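PDB 1RFZ: APC3568 protein from Geobacillus stearothermophilus, which is of uncharacterised function, but belongs to the PgpA family and may act as a phosphatidylglycerophosphatase. Local coordinates for residues A[70-73]-A[74-78]; A[85-88]-A[89-93]. All coordinates share one frame; numbering follows the deposited sequence.

Contact 1. Residues A[70-73]-A[74-78]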
loop_
_atom_site.group_PDB
_atom_site.type_symbol
_atom_site.label_atom_id
_atom_site.label_comp_id
_atom_site.label_asym_id
_atom_site.label_seq_id
_atom_site.Cartn_x
_atom_site.Cartn_y
_atom_site.Cartn_z
ATOM N N GLY A 70 7.984 5.605 -15.229
ATOM C CA GLY A 70 6.729 5.646 -15.949
ATOM C C GLY A 70 6.904 6.065 -17.393
ATOM O O GLY A 70 6.601 5.303 -18.297
ATOM N N ILE A 71 7.402 7.274 -17.618
ATOM C CA ILE A 71 7.583 7.753 -18.977
ATOM C C ILE A 71 8.660 6.997 -19.760
ATOM O O ILE A 71 8.785 7.177 -20.973
ATOM C CB ILE A 71 7.900 9.263 -19.006
ATOM C CG1 ILE A 71 6.796 10.045 -18.293
ATOM C CG2 ILE A 71 7.967 9.748 -20.443
ATOM C CD1 ILE A 71 6.926 11.565 -18.415
ATOM N N GLN A 72 9.436 6.152 -19.086
ATOM C CA GLN A 72 10.464 5.372 -19.782
ATOM C C GLN A 72 9.779 4.248 -20.560
ATOM O O GLN A 72 9.951 4.117 -21.774
ATOM C CB GLN A 72 11.463 4.778 -18.784
ATOM C CG GLN A 72 12.551 3.894 -19.393
ATOM C CD GLN A 72 13.523 4.622 -20.343
ATOM O OE1 GLN A 72 14.688 4.240 -20.446
ATOM N NE2 GLN A 72 13.042 5.650 -21.044
ATOM N N LEU A 73 8.993 3.449 -19.849
ATOM C CA LEU A 73 8.261 2.344 -20.452
ATOM C C LEU A 73 7.260 2.883 -21.479
ATOM O O LEU A 73 7.129 2.338 -22.576
ATOM C CB LEU A 73 7.536 1.555 -19.359
ATOM C CG LEU A 73 8.435 1.055 -18.214
ATOM C CD1 LEU A 73 7.566 0.628 -17.037
ATOM C CD2 LEU A 73 9.335 -0.093 -18.689
ATOM N N ASP A 74 6.561 3.958 -21.123
ATOM C CA ASP A 74 5.587 4.557 -22.029
ATOM C C ASP A 74 6.209 4.778 -23.399
ATOM O O ASP A 74 5.541 4.608 -24.416
ATOM C CB ASP A 74 5.074 5.899 -21.488
ATOM C CG ASP A 74 3.683 5.794 -20.875
ATOM O OD1 ASP A 74 2.800 5.178 -21.508
ATOM O OD2 ASP A 74 3.469 6.340 -19.769
ATOM N N LYS A 75 7.489 5.155 -23.420
ATOM C CA LYS A 75 8.203 5.405 -24.671
ATOM C C LYS A 75 8.604 4.134 -25.413
ATOM O O LYS A 75 8.280 3.978 -26.584
ATOM C CB LYS A 75 9.447 6.260 -24.418
ATOM C CG LYS A 75 9.199 7.763 -24.440
ATOM C CD LYS A 75 10.513 8.526 -24.287
ATOM C CE LYS A 75 10.307 10.041 -24.265
ATOM N NZ LYS A 75 11.578 10.790 -23.982
ATOM N N LEU A 76 9.317 3.236 -24.742
ATOM C CA LEU A 76 9.731 1.989 -25.378
ATOM C C LEU A 76 8.539 1.270 -25.988
ATOM O O LEU A 76 8.653 0.650 -27.045
ATOM C CB LEU A 76 10.405 1.045 -24.379
ATOM C CG LEU A 76 11.816 1.385 -23.923
ATOM C CD1 LEU A 76 11.768 1.991 -22.531
ATOM C CD2 LEU A 76 12.651 0.117 -23.922
ATOM N N ALA A 77 7.400 1.336 -25.310
ATOM C CA ALA A 77 6.190 0.692 -25.804
ATOM C C ALA A 77 5.644 1.482 -26.997
ATOM O O ALA A 77 4.878 0.960 -27.805
ATOM C CB ALA A 77 5.144 0.612 -24.688
ATOM N N GLU A 78 6.051 2.743 -27.103
ATOM C CA GLU A 78 5.614 3.603 -28.197
ATOM C C GLU A 78 6.548 3.410 -29.385
ATOM O O GLU A 78 6.143 3.588 -30.535
ATOM C CB GLU A 78 5.629 5.068 -27.756
ATOM C CG GLU A 78 5.145 6.042 -28.811
ATOM C CD GLU A 78 5.165 7.477 -28.318
ATOM O OE1 GLU A 78 4.414 7.795 -27.371
ATOM O OE2 GLU A 78 5.939 8.286 -28.874
#
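Gln72 and Leu76, one turn apart, make the main side-chain contact, with the CG and CD of the glutamine lying near the leucine CD1. The glutamine CG is anti to its own backbone N (chi1 178°), and the bend at chi2 (64°) turns the amide alongside Leu76 CD1, the two side chains crossing at an angle; Gln72 CG sits 3.8 Å from Leu76 CD1. The amide itself is held across the subunit boundary, where NE2 donates a hydrogen bond to Asp83 of the second subunit. Leu73 packs on Leu73 of the second subunit and Leu76 on its Leu76, so this face of the helix lies in the interface between subunits.

The backbone makes the i to i+4 hydrogen bonds of an alpha-helix, here in the C-terminal part of helix 61-76. Asp74 N donates a hydrogen bond to Gly70 O (3.1 Å), and Ala77 N donates one to Leu73 O (2.9 Å); the bond from Lys75 N to Ile71 O is weak. The aliphatic part of Lys75 lies alongside the Ile71 carbonyl, with CG 3.5 Å from Ile71 O, and the chain runs on extended.

Among the charged groups, the Asp74 carboxylate accepts a hydrogen bond from Leu145 N through OD2.

Contact 2. Residues A[85-88]-A[89-93]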
loop_
_atom_site.group_PDB
_atom_site.type_symbol
_atom_site.label_atom_id
_atom_site.label_comp_id
_atom_site.label_asym_id
_atom_site.label_seq_id
_atom_site.Cartn_x
_atom_site.Cartn_y
_atom_site.Cartn_z
ATOM N N PRO A 85 5.651 -10.763 -24.077
ATOM C CA PRO A 85 4.387 -10.030 -24.231
ATOM C C PRO A 85 4.222 -8.653 -23.559
ATOM O O PRO A 85 3.143 -8.057 -23.643
ATOM C CB PRO A 85 3.364 -11.029 -23.712
ATOM C CG PRO A 85 4.105 -11.708 -22.600
ATOM C CD PRO A 85 5.459 -11.954 -23.226
ATOM N N LEU A 86 5.260 -8.135 -22.904
ATOM C CA LEU A 86 5.132 -6.833 -22.242
ATOM C C LEU A 86 4.790 -5.706 -23.217
ATOM O O LEU A 86 3.899 -4.889 -22.964
ATOM C CB LEU A 86 6.422 -6.490 -21.478
ATOM C CG LEU A 86 6.266 -6.496 -19.948
ATOM C CD1 LEU A 86 7.560 -6.108 -19.275
ATOM C CD2 LEU A 86 5.169 -5.531 -19.551
ATOM N N GLN A 87 5.514 -5.681 -24.331
ATOM C CA GLN A 87 5.335 -4.683 -25.376
ATOM C C GLN A 87 3.865 -4.423 -25.696
ATOM O O GLN A 87 3.334 -3.335 -25.446
ATOM C CB GLN A 87 6.083 -5.149 -26.634
ATOM C CG GLN A 87 5.716 -4.451 -27.945
ATOM C CD GLN A 87 6.184 -3.012 -28.026
ATOM O OE1 GLN A 87 7.334 -2.698 -27.702
ATOM N NE2 GLN A 87 5.298 -2.129 -28.480
ATOM N N SER A 88 3.214 -5.439 -26.246
ATOM C CA SER A 88 1.815 -5.356 -26.630
ATOM C C SER A 88 0.865 -5.041 -25.466
ATOM O O SER A 88 -0.015 -4.181 -25.594
ATOM C CB SER A 88 1.419 -6.663 -27.296
ATOM O OG SER A 88 1.849 -7.753 -26.496
ATOM N N ILE A 89 1.043 -5.731 -24.340
ATOM C CA ILE A 89 0.204 -5.514 -23.155
ATOM C C ILE A 89 0.215 -4.032 -22.750
ATOM O O ILE A 89 -0.838 -3.394 -22.599
ATOM C CB ILE A 89 0.712 -6.354 -21.942
ATOM C CG1 ILE A 89 0.647 -7.850 -22.261
ATOM C CG2 ILE A 89 -0.128 -6.048 -20.703
ATOM C CD1 ILE A 89 1.172 -8.742 -21.148
ATOM N N ILE A 90 1.426 -3.505 -22.573
ATOM C CA ILE A 90 1.630 -2.117 -22.191
ATOM C C ILE A 90 1.197 -1.175 -23.300
ATOM O O ILE A 90 0.558 -0.159 -23.034
ATOM C CB ILE A 90 3.114 -1.836 -21.857
ATOM C CG1 ILE A 90 3.540 -2.694 -20.667
ATOM C CG2 ILE A 90 3.314 -0.346 -21.562
ATOM C CD1 ILE A 90 4.949 -2.438 -20.207
ATOM N N ARG A 91 1.542 -1.504 -24.544
ATOM C CA ARG A 91 1.157 -0.631 -25.635
ATOM C C ARG A 91 -0.359 -0.544 -25.753
ATOM O O ARG A 91 -0.911 0.537 -25.990
ATOM C CB ARG A 91 1.753 -1.088 -26.957
ATOM C CG ARG A 91 1.609 -0.004 -28.000
ATOM C CD ARG A 91 2.633 -0.113 -29.099
ATOM N NE ARG A 91 2.605 1.079 -29.939
ATOM C CZ ARG A 91 3.355 1.251 -31.022
ATOM N NH1 ARG A 91 4.204 0.300 -31.399
ATOM N NH2 ARG A 91 3.250 2.369 -31.732
ATOM N N ARG A 92 -1.026 -1.678 -25.561
ATOM C CA ARG A 92 -2.482 -1.731 -25.640
ATOM C C ARG A 92 -3.161 -1.025 -24.467
ATOM O O ARG A 92 -4.253 -0.471 -24.623
ATOM C CB ARG A 92 -2.961 -3.186 -25.701
ATOM C CG ARG A 92 -2.437 -3.968 -26.896
ATOM C CD ARG A 92 -2.805 -3.304 -28.212
ATOM N NE ARG A 92 -2.116 -3.926 -29.339
ATOM C CZ ARG A 92 -2.269 -3.552 -30.605
ATOM N NH1 ARG A 92 -3.091 -2.557 -30.908
ATOM N NH2 ARG A 92 -1.596 -4.170 -31.568
ATOM N N ASP A 93 -2.521 -1.040 -23.299
ATOM C CA ASP A 93 -3.095 -0.398 -22.119
ATOM C C ASP A 93 -4.386 -1.133 -21.777
ATOM O O ASP A 93 -5.488 -0.564 -21.828
ATOM C CB ASP A 93 -3.376 1.093 -22.404
ATOM C CG ASP A 93 -3.973 1.840 -21.201
ATOM O OD1 ASP A 93 -3.435 1.689 -20.078
ATOM O OD2 ASP A 93 -4.967 2.590 -21.388
#
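Gln87 and Arg91 lie side by side and point the same way, one turn apart on the short alpha-helix 86-92, which follows a cis peptide bond before Pro85. The glutamine NE2 is in van der Waals contact with Arg91 CD at 3.4 Å and lies at the edge of the guanidinium, near its plane, while the amide and guanidinium planes are turned 69° apart. With CG anti to the backbone N (chi1 164°) and a bend at chi2, the glutamine chain brings its amide beside the arginine. Both facing groups are donors, and the amide finds its partners beyond the helix: NE2 probably donates a hydrogen bond to Ala77 O, and OE1 accepts a weak one from Leu82 N.

Leu86 and Ile90 pack at an angle to each other on another face. Leu86 also packs on Gln72 of the second subunit, whereas Ile90 reaches Ala77 and Tyr97 of its own chain. Ile89 is turned back along the helix, its CG1 beside the backbone N (chi1 -62°), and Ile89 CD1 comes within 4.1 Å of Pro85 CB. An alanine here would take away both branches beyond CB and is likely to open a gap beside the Pro85 ring, which would lose an apolar neighbour.

Backbone hydrogen bonds tie the turns together: Ile90 N to Leu86 O at 2.9 Å and Arg91 N to Gln87 O at 2.7 Å. Ser88 OG hydrogen-bonds Glu84 just before the helix. At the other end Asp93 leaves helical geometry with positive phi, and Asp93 N still donates to Ile89 O at 3.0 Å.

The two contacts follow each other along the chain, contact 1 first: it occupies the end of helix 61-76, and contact 2 the short helix 86-92 that comes next. Their centres are about 10 Å apart, on the same side of the centre of this all-helical chain. The two touch directly, the probable hydrogen bond between Gln87 and Ala77 linking the end of contact 1 to the second helix, and Glu78 O lies near the Arg91 guanidinium. Both also meet the second subunit, so this pair of consecutive helices contributes to the contact between subunits as well as to the fold of its own chain.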